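Local coordinates for protein LP15968p (Drosophila melanogaster, PDB 3MN8) that is a zinc-dependent metallocarboxypeptidase that releases C-terminal arginine or lysine from peptides and proteins, processing growth factors, peptide hormones and neuropeptides, at residues A[68-73]-A[165-170]; A[171-176]-A[195-200]; A[106-111]-A[140-145]; A[99-104]-A[215-220]. All coordinates share one frame; numbering follows the deposited sequence.

Interaction 1. Residues A[68-73]-A[165-170]; sequences RSLEGR and RGNAAN. With GEM ((2-guanidinoethylmercapto)succinic acid), chain G.
Leu70 CD1 makes the closest approaches between two type I beta turns, Ser69 to Gly72 and Asn167 to Asn170, and no hydrogen bond crosses from one turn to the other. That methyl sits 3.6 Å from Ala168 CB and 3.7 Å from Ala169 CB. Glu71 flanks it: its chain, extended beyond CG (chi2 -180°), puts CD 3.7 Å from Ala168 CB. The polar groups find partners within each segment or in neighbouring residues. Ser69 OG accepts from Arg73 N at 3.1 Å and is also bonded to Asp146. Asn167 OD1 accepts from Ala169 N at 2.8 Å, forming an Asx turn in which the donor stands 58° above the carbonyl plane, while Asn167 ND2 turns to Gln195 and Glu197. At the other end of 165-170, Arg165 stretches its chain from CG to NE toward the inhibitor. Its NH2 donates to GEM O15 at 2.8 Å and its NH1 to GEM O13 at 3.2 Å, so one guanidinium spans both carboxylates; Asp172 pairs with NH2 as well. An alanine in place of Arg165 would probably leave Asp172 without this charged mate and both inhibitor carboxylates short of a donor. Segment 165-170 thus runs between a surface turn and the substrate cleft of an M14 carboxypeptidase, where the corresponding arginine probably helps to stabilise the oxyanion, as in relatives.

Interaction 2. Residues A[171-176]-A[195-200]; sequences IDLNRD and QPETAA. With GEM ((2-guanidinoethylmercapto)succinic acid), chain G.
Asp176 and Leu173 form the tight part of the contact with Gln195 and Thr198. One oxygen, Asp176 OD2, is gripped twice: Gln195 N donates to its syn lone pair at 2.7 Å, nearly straight at 170°, and Thr198 OG1 donates from the anti side at 2.7 Å. Leu173 slides past Thr198 in the opposite direction, CD2 lying 3.3 Å from Thr198 OG1, and its CD1 reaches Glu197 CB at 3.8 Å. Gln195 is the N-cap residue of helix 196-205, so the aspartate ties a loop of the first carboxypeptidase-like domain (active 1B form) to that helix start. An alanine in place of Asp176 would probably leave Gln195 N and Thr198 OG1 without their shared acceptor. The other carboxylate oxygen meets Gln195 only through a water, which donates to Asp176 OD1 and accepts from Gln195 NE2 at 3.0 Å, while Gln195 OE1 is held by Asn167. The same loop faces the inhibitor: Asn174 ND2 donates to GEM O14 at 2.6 Å, and Arg175 NH2 donates to that same oxygen at 2.8 Å.

Interaction 3. Residues A[106-111]-A[140-145]; sequences VGRQLL and VPTMNP
A beta-alpha-beta crossover joins the neighbouring parallel strands 93-97 and 136-140, and here the first turns of its helix 106-121 pack on the loop that leaves the second strand, with Arg108 and Leu111 against Val140, Pro141 and Thr142. The backbones come close enough for a CA-H...O contact, Arg108 CA lying 3.2 Å from Pro141 O with an angle of 150° at the hydrogen. Leu111 packs at the end of strand 136-140: its CD1 is 3.4 Å from Val140 O, and its CB is 4.3 Å from Pro141 CG. All five of these residues are buried in the mixed alpha/beta fold of the catalytic domain, where helix 43-56 also covers Pro141 through Leu46 and Phe50. Arg108 and Thr142 run side by side, pointing the same way. A bend at chi3 (-86°) turns NE, and farther out NH2 comes obliquely to 3.4 Å from Thr142 CB, while the guanidinium also makes a cation-pi contact with Tyr148. Thr142 OG1 lies anti to its backbone N and accepts from Asn144 N at 3.0 Å, an ST turn; the same hydroxyl is hydrogen-bonded to Asn99. Asn144 then serves as N-cap of helix 145-149, OD1 bonding Gly147 N and ND2 bonding Met100 O.

Interaction 4. Residues A[99-104]-A[215-220]; sequences NMHGDE and NFHGGA. With ZN (zinc ion), chain F; GEM ((2-guanidinoethylmercapto)succinic acid), chain G.
His101 and Glu104 meet His217 around the catalytic zinc, the His-X-X-Glu plus distant His ligand set of M14 carboxypeptidases. The metal is bound by His101 ND1 and His217 ND1, each at 2.1 Å. In the model Glu104 OE1 and OE2 each lie 2.0 Å from the zinc, though the place of OE1 is less certain. The inhibitor adds GEM O13 at 2.1 Å; a second, longer contact from GEM O12 is doubtful in detail. Sharing one metal brings the two imidazoles rim to rim, their planes 55° apart. The second shell fixes their rotation: His217 NE2 donates to Asn215 OD1 at 2.7 Å, from 38° above the carbonyl plane, and His101 NE2 is hydrogen-bonded to Asp172. Met100 SD comes to the edge of the His217 ring, 4.1 Å from its centroid. Asn99 ND2 donates to both Gly102 O and Glu104 O, tying the turn that carries His101 and Glu104, while its OD1 is hydrogen-bonded to Thr142. A water accepts from Met100 N and donates to Phe216 O at 2.6 Å.

In the fold
Interactions 3 and 4 are buried and lie about 8 Å apart between centres; both sit at the C-terminal ends of neighbouring parallel strands of the main sheet and join through Thr142 with Asn99 and Asn144 with Met100. Interaction 2 is partly buried, and interaction 1 lies at the surface. The chemistry follows this order: metal coordination in interaction 4, apolar and backbone packing in interaction 3, a doubly bonded carboxylate at a helix start in interaction 2, and methyl packing between turns in interaction 1. Interactions 1, 2 and 4 all reach the inhibitor, and Asp172 of interaction 2 links Arg165 of interaction 1 with His101 of interaction 4.

Interaction 1. Residues A[68-73]-A[165-170]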
loop_
_atom_site.group_PDB
_atom_site.type_symbol
_atom_site.label_atom_id
_atom_site.label_comp_id
_atom_site.label_asym_id
_atom_site.label_seq_id
_atom_site.Cartn_x
_atom_site.Cartn_y
_atom_site.Cartn_z
ATOM N N ARG A 68 1.392 7.989 -18.101
ATOM C CA ARG A 68 2.413 7.384 -18.924
ATOM C C ARG A 68 3.821 7.802 -18.486
ATOM O O ARG A 68 4.011 8.864 -17.887
ATOM C CB ARG A 68 2.153 7.717 -20.390
ATOM C CG ARG A 68 1.442 6.617 -21.169
ATOM C CD ARG A 68 0.712 7.209 -22.361
ATOM N NE ARG A 68 0.185 6.184 -23.254
ATOM C CZ ARG A 68 -1.003 6.241 -23.851
ATOM N NH1 ARG A 68 -1.809 7.276 -23.652
ATOM N NH2 ARG A 68 -1.384 5.256 -24.647
ATOM N N SER A 69 4.796 6.940 -18.775
ATOM C CA SER A 69 6.189 7.188 -18.451
ATOM C C SER A 69 6.797 8.131 -19.486
ATOM O O SER A 69 6.158 8.475 -20.489
ATOM C CB SER A 69 6.949 5.876 -18.458
ATOM O OG SER A 69 7.205 5.457 -19.793
ATOM N N LEU A 70 8.039 8.548 -19.247
ATOM C CA LEU A 70 8.743 9.412 -20.193
ATOM C C LEU A 70 8.675 8.836 -21.594
ATOM O O LEU A 70 8.452 9.556 -22.574
ATOM C CB LEU A 70 10.212 9.572 -19.797
ATOM C CG LEU A 70 10.500 10.463 -18.592
ATOM C CD1 LEU A 70 11.975 10.422 -18.221
ATOM C CD2 LEU A 70 10.079 11.886 -18.888
ATOM N N GLU A 71 8.863 7.528 -21.681
ATOM C CA GLU A 71 9.040 6.895 -22.970
ATOM C C GLU A 71 7.760 6.257 -23.501
ATOM O O GLU A 71 7.803 5.376 -24.364
ATOM C CB GLU A 71 10.171 5.886 -22.878
ATOM C CG GLU A 71 11.474 6.522 -22.456
ATOM C CD GLU A 71 12.589 5.516 -22.370
ATOM O OE1 GLU A 71 12.331 4.392 -21.874
ATOM O OE2 GLU A 71 13.717 5.851 -22.788
ATOM N N GLY A 72 6.626 6.711 -22.966
ATOM C CA GLY A 72 5.321 6.372 -23.509
ATOM C C GLY A 72 4.634 5.155 -22.915
ATOM O O GLY A 72 3.496 4.839 -23.270
ATOM N N ARG A 73 5.314 4.462 -22.013
ATOM C CA ARG A 73 4.751 3.255 -21.431
ATOM C C ARG A 73 3.612 3.555 -20.463
ATOM O O ARG A 73 3.693 4.481 -19.650
ATOM C CB ARG A 73 5.851 2.454 -20.747
ATOM C CG ARG A 73 7.027 2.197 -21.667
ATOM C CD ARG A 73 8.036 1.297 -21.005
ATOM N NE ARG A 73 9.359 1.511 -21.580
ATOM C CZ ARG A 73 9.877 0.761 -22.546
ATOM N NH1 ARG A 73 11.086 1.025 -23.022
ATOM N NH2 ARG A 73 9.187 -0.258 -23.032
ATOM N N ARG A 165 17.410 1.715 -12.078
ATOM C CA ARG A 165 16.814 2.021 -10.789
ATOM C C ARG A 165 15.920 3.248 -10.929
ATOM O O ARG A 165 14.736 3.197 -10.609
ATOM C CB ARG A 165 17.905 2.234 -9.724
ATOM C CG ARG A 165 17.370 2.600 -8.342
ATOM C CD ARG A 165 18.489 2.749 -7.312
ATOM N NE ARG A 165 18.099 3.611 -6.195
ATOM C CZ ARG A 165 17.652 3.166 -5.024
ATOM N NH1 ARG A 165 17.537 1.865 -4.809
ATOM N NH2 ARG A 165 17.324 4.022 -4.061
ATOM N N GLY A 166 16.479 4.346 -11.426
ATOM C CA GLY A 166 15.716 5.568 -11.617
ATOM C C GLY A 166 14.970 5.455 -12.927
ATOM O O GLY A 166 15.089 4.436 -13.613
ATOM N N ASN A 167 14.196 6.481 -13.279
ATOM C CA ASN A 167 13.433 6.434 -14.526
ATOM C C ASN A 167 14.334 6.683 -15.725
ATOM O O ASN A 167 15.553 6.491 -15.650
ATOM C CB ASN A 167 12.203 7.365 -14.510
ATOM C CG ASN A 167 12.564 8.845 -14.532
ATOM O OD1 ASN A 167 13.736 9.223 -14.615
ATOM N ND2 ASN A 167 11.541 9.693 -14.458
ATOM N N ALA A 168 13.738 7.096 -16.835
ATOM C CA ALA A 168 14.505 7.267 -18.064
ATOM C C ALA A 168 15.401 8.499 -17.997
ATOM O O ALA A 168 16.373 8.597 -18.744
ATOM C CB ALA A 168 13.580 7.337 -19.277
ATOM N N ALA A 169 15.070 9.440 -17.110
ATOM C CA ALA A 169 15.901 10.631 -16.908
ATOM C C ALA A 169 16.921 10.385 -15.789
ATOM O O ALA A 169 17.661 11.295 -15.389
ATOM C CB ALA A 169 15.033 11.846 -16.600
ATOM N N ASN A 170 16.952 9.146 -15.294
ATOM C CA ASN A 170 17.882 8.737 -14.251
ATOM C C ASN A 170 17.679 9.437 -12.919
ATOM O O ASN A 170 18.635 9.602 -12.157
ATOM C CB ASN A 170 19.329 8.926 -14.705
ATOM C CG ASN A 170 19.909 7.682 -15.311
ATOM O OD1 ASN A 170 20.307 7.677 -16.475
ATOM N ND2 ASN A 170 19.957 6.611 -14.530
HETATM C C8 GEM G . 15.211 2.488 0.063
HETATM S S7 GEM G . 13.487 2.586 0.459
HETATM C C6 GEM G . 13.431 1.578 1.913
HETATM C C5 GEM G . 14.421 2.004 2.995
HETATM N N3 GEM G . 13.964 3.276 3.531
HETATM C C1 GEM G . 14.621 4.076 4.365
HETATM N N4 GEM G . 14.075 5.214 4.772
HETATM N N2 GEM G . 15.834 3.740 4.791
HETATM C C9 GEM G . 15.478 3.500 -1.019
HETATM O O14 GEM G . 14.503 4.118 -1.503
HETATM O O15 GEM G . 16.654 3.697 -1.390
HETATM C C10 GEM G . 15.661 1.075 -0.346
HETATM C C11 GEM G . 15.128 0.537 -1.668
HETATM O O12 GEM G . 14.633 -0.617 -1.663
HETATM O O13 GEM G . 15.228 1.228 -2.714
#

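Interaction 2. Residues A[171-176]-A[195-200]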
loop_
_atom_site.group_PDB
_atom_site.type_symbol
_atom_site.label_atom_id
_atom_site.label_comp_id
_atom_site.label_asym_id
_atom_site.label_seq_id
_atom_site.Cartn_x
_atom_site.Cartn_y
_atom_site.Cartn_z
ATOM N N ILE A 171 16.450 9.849 -12.620
ATOM C CA ILE A 171 16.181 10.318 -11.262
ATOM C C ILE A 171 15.460 9.258 -10.448
ATOM O O ILE A 171 14.681 8.467 -10.987
ATOM C CB ILE A 171 15.453 11.699 -11.176
ATOM C CG1 ILE A 171 13.936 11.538 -11.240
ATOM C CG2 ILE A 171 15.997 12.680 -12.224
ATOM C CD1 ILE A 171 13.270 11.410 -9.875
ATOM N N ASP A 172 15.752 9.252 -9.147
ATOM C CA ASP A 172 15.240 8.251 -8.215
ATOM C C ASP A 172 13.828 8.621 -7.755
ATOM O O ASP A 172 13.641 9.530 -6.940
ATOM C CB ASP A 172 16.200 8.095 -7.021
ATOM C CG ASP A 172 15.808 6.952 -6.080
ATOM O OD1 ASP A 172 14.589 6.635 -5.970
ATOM O OD2 ASP A 172 16.732 6.379 -5.447
ATOM N N LEU A 173 12.838 7.911 -8.290
ATOM C CA LEU A 173 11.450 8.230 -8.011
ATOM C C LEU A 173 11.151 8.199 -6.511
ATOM O O LEU A 173 10.222 8.858 -6.046
ATOM C CB LEU A 173 10.526 7.294 -8.791
ATOM C CG LEU A 173 10.604 7.445 -10.315
ATOM C CD1 LEU A 173 9.775 6.374 -11.017
ATOM C CD2 LEU A 173 10.179 8.852 -10.748
ATOM N N ASN A 174 11.950 7.458 -5.749
ATOM C CA ASN A 174 11.737 7.402 -4.313
ATOM C C ASN A 174 12.454 8.546 -3.644
ATOM O O ASN A 174 12.684 8.516 -2.434
ATOM C CB ASN A 174 12.199 6.079 -3.717
ATOM C CG ASN A 174 11.412 5.688 -2.474
ATOM O OD1 ASN A 174 10.310 6.196 -2.224
ATOM N ND2 ASN A 174 11.969 4.765 -1.697
ATOM N N ARG A 175 12.836 9.544 -4.437
ATOM C CA ARG A 175 13.251 10.839 -3.889
ATOM C C ARG A 175 12.430 11.982 -4.474
ATOM O O ARG A 175 12.653 13.143 -4.152
ATOM C CB ARG A 175 14.727 11.121 -4.135
ATOM C CG ARG A 175 15.632 10.028 -3.660
ATOM C CD ARG A 175 15.376 9.637 -2.209
ATOM N NE ARG A 175 16.452 8.771 -1.766
ATOM C CZ ARG A 175 16.396 7.456 -1.583
ATOM N NH1 ARG A 175 17.496 6.830 -1.203
ATOM N NH2 ARG A 175 15.278 6.771 -1.745
ATOM N N ASP A 176 11.467 11.649 -5.325
ATOM C CA ASP A 176 10.831 12.661 -6.163
ATOM C C ASP A 176 9.461 13.137 -5.677
ATOM O O ASP A 176 8.863 14.030 -6.278
ATOM C CB ASP A 176 10.731 12.150 -7.599
ATOM C CG ASP A 176 10.526 13.262 -8.594
ATOM O OD1 ASP A 176 11.103 14.344 -8.385
ATOM O OD2 ASP A 176 9.795 13.049 -9.584
ATOM N N GLN A 195 8.758 13.908 -11.969
ATOM C CA GLN A 195 8.738 12.891 -13.001
ATOM C C GLN A 195 7.295 12.463 -13.271
ATOM O O GLN A 195 6.473 12.365 -12.356
ATOM C CB GLN A 195 9.598 11.691 -12.619
ATOM C CG GLN A 195 11.044 12.049 -12.323
ATOM C CD GLN A 195 11.749 12.743 -13.482
ATOM O OE1 GLN A 195 11.792 12.230 -14.600
ATOM N NE2 GLN A 195 12.332 13.904 -13.208
ATOM N N PRO A 196 6.991 12.215 -14.552
ATOM C CA PRO A 196 5.670 11.806 -15.027
ATOM C C PRO A 196 5.118 10.779 -14.064
ATOM O O PRO A 196 3.974 10.846 -13.638
ATOM C CB PRO A 196 5.982 11.111 -16.355
ATOM C CG PRO A 196 7.221 11.729 -16.825
ATOM C CD PRO A 196 8.014 12.106 -15.604
ATOM N N GLU A 197 5.968 9.826 -13.718
ATOM C CA GLU A 197 5.544 8.662 -12.968
ATOM C C GLU A 197 5.132 9.084 -11.576
ATOM O O GLU A 197 4.131 8.620 -11.049
ATOM C CB GLU A 197 6.678 7.627 -12.917
ATOM C CG GLU A 197 7.063 7.022 -14.280
ATOM C CD GLU A 197 8.121 7.836 -15.019
ATOM O OE1 GLU A 197 8.491 7.435 -16.155
ATOM O OE2 GLU A 197 8.582 8.861 -14.455
ATOM N N THR A 198 5.914 9.982 -10.995
ATOM C CA THR A 198 5.627 10.513 -9.676
ATOM C C THR A 198 4.291 11.244 -9.728
ATOM O O THR A 198 3.360 10.922 -8.987
ATOM C CB THR A 198 6.718 11.503 -9.241
ATOM O OG1 THR A 198 8.024 10.973 -9.537
ATOM C CG2 THR A 198 6.586 11.825 -7.756
ATOM N N ALA A 199 4.202 12.233 -10.614
ATOM C CA ALA A 199 2.989 13.033 -10.774
ATOM C C ALA A 199 1.746 12.156 -10.884
ATOM O O ALA A 199 0.742 12.410 -10.233
ATOM C CB ALA A 199 3.104 13.948 -12.005
ATOM N N ALA A 200 1.818 11.127 -11.720
ATOM C CA ALA A 200 0.703 10.216 -11.912
ATOM C C ALA A 200 0.256 9.631 -10.581
ATOM O O ALA A 200 -0.931 9.623 -10.248
ATOM C CB ALA A 200 1.100 9.094 -12.871
HETATM C C8 GEM G . 15.211 2.488 0.063
HETATM S S7 GEM G . 13.487 2.586 0.459
HETATM C C6 GEM G . 13.431 1.578 1.913
HETATM C C5 GEM G . 14.421 2.004 2.995
HETATM N N3 GEM G . 13.964 3.276 3.531
HETATM C C1 GEM G . 14.621 4.076 4.365
HETATM N N4 GEM G . 14.075 5.214 4.772
HETATM N N2 GEM G . 15.834 3.740 4.791
HETATM C C9 GEM G . 15.478 3.500 -1.019
HETATM O O14 GEM G . 14.503 4.118 -1.503
HETATM O O15 GEM G . 16.654 3.697 -1.390
HETATM C C10 GEM G . 15.661 1.075 -0.346
HETATM C C11 GEM G . 15.128 0.537 -1.668
HETATM O O12 GEM G . 14.633 -0.617 -1.663
HETATM O O13 GEM G . 15.228 1.228 -2.714
HETATM O O HOH W 1 12.140 15.189 -10.514
#

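Interaction 3. Residues A[106-111]-A[140-145]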
loop_
_atom_site.group_PDB
_atom_site.type_symbol
_atom_site.label_atom_id
_atom_site.label_comp_id
_atom_site.label_asym_id
_atom_site.label_seq_id
_atom_site.Cartn_x
_atom_site.Cartn_y
_atom_site.Cartn_z
ATOM N N VAL A 106 11.167 -8.478 -8.027
ATOM C CA VAL A 106 10.342 -9.556 -7.467
ATOM C C VAL A 106 8.901 -9.088 -7.159
ATOM O O VAL A 106 7.923 -9.727 -7.560
ATOM C CB VAL A 106 11.001 -10.193 -6.208
ATOM C CG1 VAL A 106 10.133 -11.320 -5.633
ATOM C CG2 VAL A 106 12.402 -10.697 -6.532
ATOM N N GLY A 107 8.774 -7.963 -6.457
ATOM C CA GLY A 107 7.469 -7.404 -6.136
ATOM C C GLY A 107 6.599 -7.308 -7.373
ATOM O O GLY A 107 5.405 -7.638 -7.349
ATOM N N ARG A 108 7.212 -6.844 -8.460
ATOM C CA ARG A 108 6.550 -6.786 -9.758
ATOM C C ARG A 108 5.811 -8.083 -10.023
ATOM O O ARG A 108 4.588 -8.093 -10.172
ATOM C CB ARG A 108 7.560 -6.525 -10.884
ATOM C CG ARG A 108 7.041 -6.941 -12.240
ATOM C CD ARG A 108 8.065 -6.797 -13.359
ATOM N NE ARG A 108 8.063 -5.450 -13.910
ATOM C CZ ARG A 108 7.624 -5.079 -15.112
ATOM N NH1 ARG A 108 7.131 -5.949 -15.985
ATOM N NH2 ARG A 108 7.699 -3.797 -15.438
ATOM N N GLN A 109 6.554 -9.182 -10.067
ATOM C CA GLN A 109 5.961 -10.476 -10.406
ATOM C C GLN A 109 4.986 -10.977 -9.353
ATOM O O GLN A 109 3.977 -11.610 -9.699
ATOM C CB GLN A 109 7.029 -11.536 -10.684
ATOM C CG GLN A 109 7.461 -11.591 -12.130
ATOM C CD GLN A 109 6.280 -11.647 -13.066
ATOM O OE1 GLN A 109 6.092 -10.762 -13.905
ATOM N NE2 GLN A 109 5.470 -12.686 -12.927
ATOM N N LEU A 110 5.275 -10.692 -8.081
ATOM C CA LEU A 110 4.370 -11.090 -7.001
ATOM C C LEU A 110 2.976 -10.469 -7.137
ATOM O O LEU A 110 1.961 -11.100 -6.803
ATOM C CB LEU A 110 4.957 -10.748 -5.635
ATOM C CG LEU A 110 6.142 -11.608 -5.185
ATOM C CD1 LEU A 110 6.529 -11.229 -3.773
ATOM C CD2 LEU A 110 5.808 -13.071 -5.237
ATOM N N LEU A 111 2.923 -9.233 -7.626
ATOM C CA LEU A 111 1.644 -8.568 -7.799
ATOM C C LEU A 111 0.930 -9.121 -9.013
ATOM O O LEU A 111 -0.293 -9.204 -9.040
ATOM C CB LEU A 111 1.825 -7.062 -7.931
ATOM C CG LEU A 111 2.142 -6.356 -6.617
ATOM C CD1 LEU A 111 2.202 -4.844 -6.806
ATOM C CD2 LEU A 111 1.078 -6.741 -5.603
ATOM N N VAL A 140 -0.634 -2.463 -8.640
ATOM C CA VAL A 140 0.262 -1.792 -9.571
ATOM C C VAL A 140 1.610 -2.528 -9.601
ATOM O O VAL A 140 2.548 -2.172 -8.869
ATOM C CB VAL A 140 0.483 -0.316 -9.161
ATOM C CG1 VAL A 140 1.225 0.453 -10.260
ATOM C CG2 VAL A 140 -0.849 0.358 -8.833
ATOM N N PRO A 141 1.710 -3.570 -10.441
ATOM C CA PRO A 141 2.930 -4.376 -10.594
ATOM C C PRO A 141 4.193 -3.544 -10.854
ATOM O O PRO A 141 5.257 -3.862 -10.322
ATOM C CB PRO A 141 2.610 -5.257 -11.811
ATOM C CG PRO A 141 1.145 -5.389 -11.787
ATOM C CD PRO A 141 0.611 -4.077 -11.282
ATOM N N THR A 142 4.088 -2.507 -11.680
ATOM C CA THR A 142 5.212 -1.602 -11.898
ATOM C C THR A 142 4.795 -0.141 -11.904
ATOM O O THR A 142 3.676 0.217 -12.304
ATOM C CB THR A 142 5.987 -1.886 -13.202
ATOM O OG1 THR A 142 7.067 -0.950 -13.310
ATOM C CG2 THR A 142 5.098 -1.710 -14.409
ATOM N N MET A 143 5.733 0.688 -11.468
ATOM C CA MET A 143 5.555 2.127 -11.364
ATOM C C MET A 143 6.721 2.766 -12.133
ATOM O O MET A 143 6.822 3.990 -12.255
ATOM C CB MET A 143 5.571 2.510 -9.885
ATOM C CG MET A 143 5.217 3.930 -9.583
ATOM S SD MET A 143 5.595 4.319 -7.864
ATOM C CE MET A 143 6.050 6.047 -8.037
ATOM N N ASN A 144 7.599 1.913 -12.661
ATOM C CA ASN A 144 8.742 2.372 -13.429
ATOM C C ASN A 144 9.090 1.421 -14.582
ATOM O O ASN A 144 10.089 0.690 -14.528
ATOM C CB ASN A 144 9.943 2.570 -12.516
ATOM C CG ASN A 144 11.118 3.185 -13.238
ATOM O OD1 ASN A 144 11.001 3.611 -14.393
ATOM N ND2 ASN A 144 12.262 3.239 -12.564
ATOM N N PRO A 145 8.257 1.442 -15.639
ATOM C CA PRO A 145 8.441 0.617 -16.840
ATOM C C PRO A 145 9.752 0.948 -17.553
ATOM O O PRO A 145 10.462 0.061 -18.031
ATOM C CB PRO A 145 7.259 1.019 -17.740
ATOM C CG PRO A 145 6.352 1.852 -16.895
ATOM C CD PRO A 145 7.156 2.414 -15.782
#

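Interaction 4. Residues A[99-104]-A[215-220]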
loop_
_atom_site.group_PDB
_atom_site.type_symbol
_atom_site.label_atom_id
_atom_site.label_comp_id
_atom_site.label_asym_id
_atom_site.label_seq_id
_atom_site.Cartn_x
_atom_site.Cartn_y
_atom_site.Cartn_z
ATOM N N ASN A 99 8.010 -2.319 -8.050
ATOM C CA ASN A 99 8.951 -1.974 -9.108
ATOM C C ASN A 99 9.147 -0.485 -9.359
ATOM O O ASN A 99 9.338 -0.075 -10.512
ATOM C CB ASN A 99 8.554 -2.657 -10.419
ATOM C CG ASN A 99 9.676 -2.639 -11.444
ATOM O OD1 ASN A 99 9.505 -2.167 -12.564
ATOM N ND2 ASN A 99 10.839 -3.138 -11.052
ATOM N N MET A 100 9.113 0.326 -8.300
ATOM C CA MET A 100 9.348 1.755 -8.482
ATOM C C MET A 100 10.807 1.963 -8.837
ATOM O O MET A 100 11.154 2.831 -9.641
ATOM C CB MET A 100 8.942 2.566 -7.252
ATOM C CG MET A 100 9.938 2.564 -6.113
ATOM S SD MET A 100 9.346 3.607 -4.769
ATOM C CE MET A 100 8.838 5.061 -5.684
ATOM N N HIS A 101 11.666 1.151 -8.237
ATOM C CA HIS A 101 13.026 1.027 -8.718
ATOM C C HIS A 101 13.009 -0.131 -9.707
ATOM O O HIS A 101 12.861 -1.306 -9.318
ATOM C CB HIS A 101 13.999 0.787 -7.568
ATOM C CG HIS A 101 14.034 1.909 -6.578
ATOM N ND1 HIS A 101 13.465 1.819 -5.327
ATOM C CD2 HIS A 101 14.546 3.158 -6.670
ATOM C CE1 HIS A 101 13.644 2.959 -4.683
ATOM N NE2 HIS A 101 14.297 3.788 -5.476
ATOM N N GLY A 102 13.117 0.230 -10.988
ATOM C CA GLY A 102 13.043 -0.711 -12.093
ATOM C C GLY A 102 13.862 -1.991 -11.968
ATOM O O GLY A 102 13.480 -3.028 -12.511
ATOM N N ASP A 103 14.991 -1.930 -11.268
ATOM C CA ASP A 103 15.844 -3.107 -11.104
ATOM C C ASP A 103 15.466 -3.965 -9.891
ATOM O O ASP A 103 16.068 -5.004 -9.651
ATOM C CB ASP A 103 17.314 -2.691 -11.036
ATOM C CG ASP A 103 17.545 -1.491 -10.131
ATOM O OD1 ASP A 103 18.618 -0.868 -10.253
ATOM O OD2 ASP A 103 16.668 -1.168 -9.301
ATOM N N GLU A 104 14.479 -3.513 -9.123
ATOM C CA GLU A 104 13.949 -4.285 -8.003
ATOM C C GLU A 104 12.636 -4.912 -8.448
ATOM O O GLU A 104 11.576 -4.270 -8.407
ATOM C CB GLU A 104 13.731 -3.389 -6.790
ATOM C CG GLU A 104 14.979 -2.648 -6.329
ATOM C CD GLU A 104 14.653 -1.601 -5.299
ATOM O OE1 GLU A 104 13.511 -1.616 -4.804
ATOM O OE2 GLU A 104 15.517 -0.757 -4.992
ATOM N N ASN A 215 4.460 -0.610 -0.737
ATOM C CA ASN A 215 5.258 -0.665 -1.959
ATOM C C ASN A 215 6.554 -1.493 -1.808
ATOM O O ASN A 215 7.201 -1.506 -0.748
ATOM C CB ASN A 215 5.439 0.712 -2.643
ATOM C CG ASN A 215 6.476 1.576 -1.983
ATOM O OD1 ASN A 215 7.526 1.836 -2.568
ATOM N ND2 ASN A 215 6.191 2.046 -0.768
ATOM N N PHE A 216 6.889 -2.223 -2.872
ATOM C CA PHE A 216 7.850 -3.295 -2.777
ATOM C C PHE A 216 9.156 -2.935 -3.435
ATOM O O PHE A 216 9.192 -2.359 -4.523
ATOM C CB PHE A 216 7.263 -4.571 -3.374
ATOM C CG PHE A 216 5.976 -4.976 -2.734
ATOM C CD1 PHE A 216 4.765 -4.518 -3.220
ATOM C CD2 PHE A 216 5.977 -5.786 -1.611
ATOM C CE1 PHE A 216 3.579 -4.877 -2.608
ATOM C CE2 PHE A 216 4.784 -6.144 -0.993
ATOM C CZ PHE A 216 3.592 -5.692 -1.490
ATOM N N HIS A 217 10.231 -3.298 -2.752
ATOM C CA HIS A 217 11.569 -3.002 -3.191
ATOM C C HIS A 217 12.408 -4.257 -3.039
ATOM O O HIS A 217 11.957 -5.248 -2.471
ATOM C CB HIS A 217 12.157 -1.881 -2.333
ATOM C CG HIS A 217 11.475 -0.561 -2.515
ATOM N ND1 HIS A 217 12.030 0.467 -3.244
ATOM C CD2 HIS A 217 10.276 -0.106 -2.073
ATOM C CE1 HIS A 217 11.212 1.503 -3.237
ATOM N NE2 HIS A 217 10.138 1.180 -2.535
ATOM N N GLY A 218 13.633 -4.204 -3.544
ATOM C CA GLY A 218 14.544 -5.320 -3.416
ATOM C C GLY A 218 15.876 -4.788 -2.952
ATOM O O GLY A 218 16.118 -3.580 -3.007
ATOM N N GLY A 219 16.734 -5.679 -2.484
ATOM C CA GLY A 219 18.042 -5.276 -2.017
ATOM C C GLY A 219 18.226 -5.823 -0.626
ATOM O O GLY A 219 19.346 -6.056 -0.161
ATOM N N ALA A 220 17.105 -6.050 0.041
ATOM C CA ALA A 220 17.155 -6.586 1.386
ATOM C C ALA A 220 15.835 -7.266 1.675
ATOM O O ALA A 220 14.952 -7.279 0.825
ATOM C CB ALA A 220 17.440 -5.473 2.397
HETATM ZN ZN ZN F . 13.990 0.188 -4.035
HETATM C C8 GEM G . 15.211 2.488 0.063
HETATM S S7 GEM G . 13.487 2.586 0.459
HETATM C C6 GEM G . 13.431 1.578 1.913
HETATM C C5 GEM G . 14.421 2.004 2.995
HETATM N N3 GEM G . 13.964 3.276 3.531
HETATM C C1 GEM G . 14.621 4.076 4.365
HETATM N N4 GEM G . 14.075 5.214 4.772
HETATM N N2 GEM G . 15.834 3.740 4.791
HETATM C C9 GEM G . 15.478 3.500 -1.019
HETATM O O14 GEM G . 14.503 4.118 -1.503
HETATM O O15 GEM G . 16.654 3.697 -1.390
HETATM C C10 GEM G . 15.661 1.075 -0.346
HETATM C C11 GEM G . 15.128 0.537 -1.668
HETATM O O12 GEM G . 14.633 -0.617 -1.663
HETATM O O13 GEM G . 15.228 1.228 -2.714
HETATM O O HOH W 2 8.068 -0.179 -5.475
#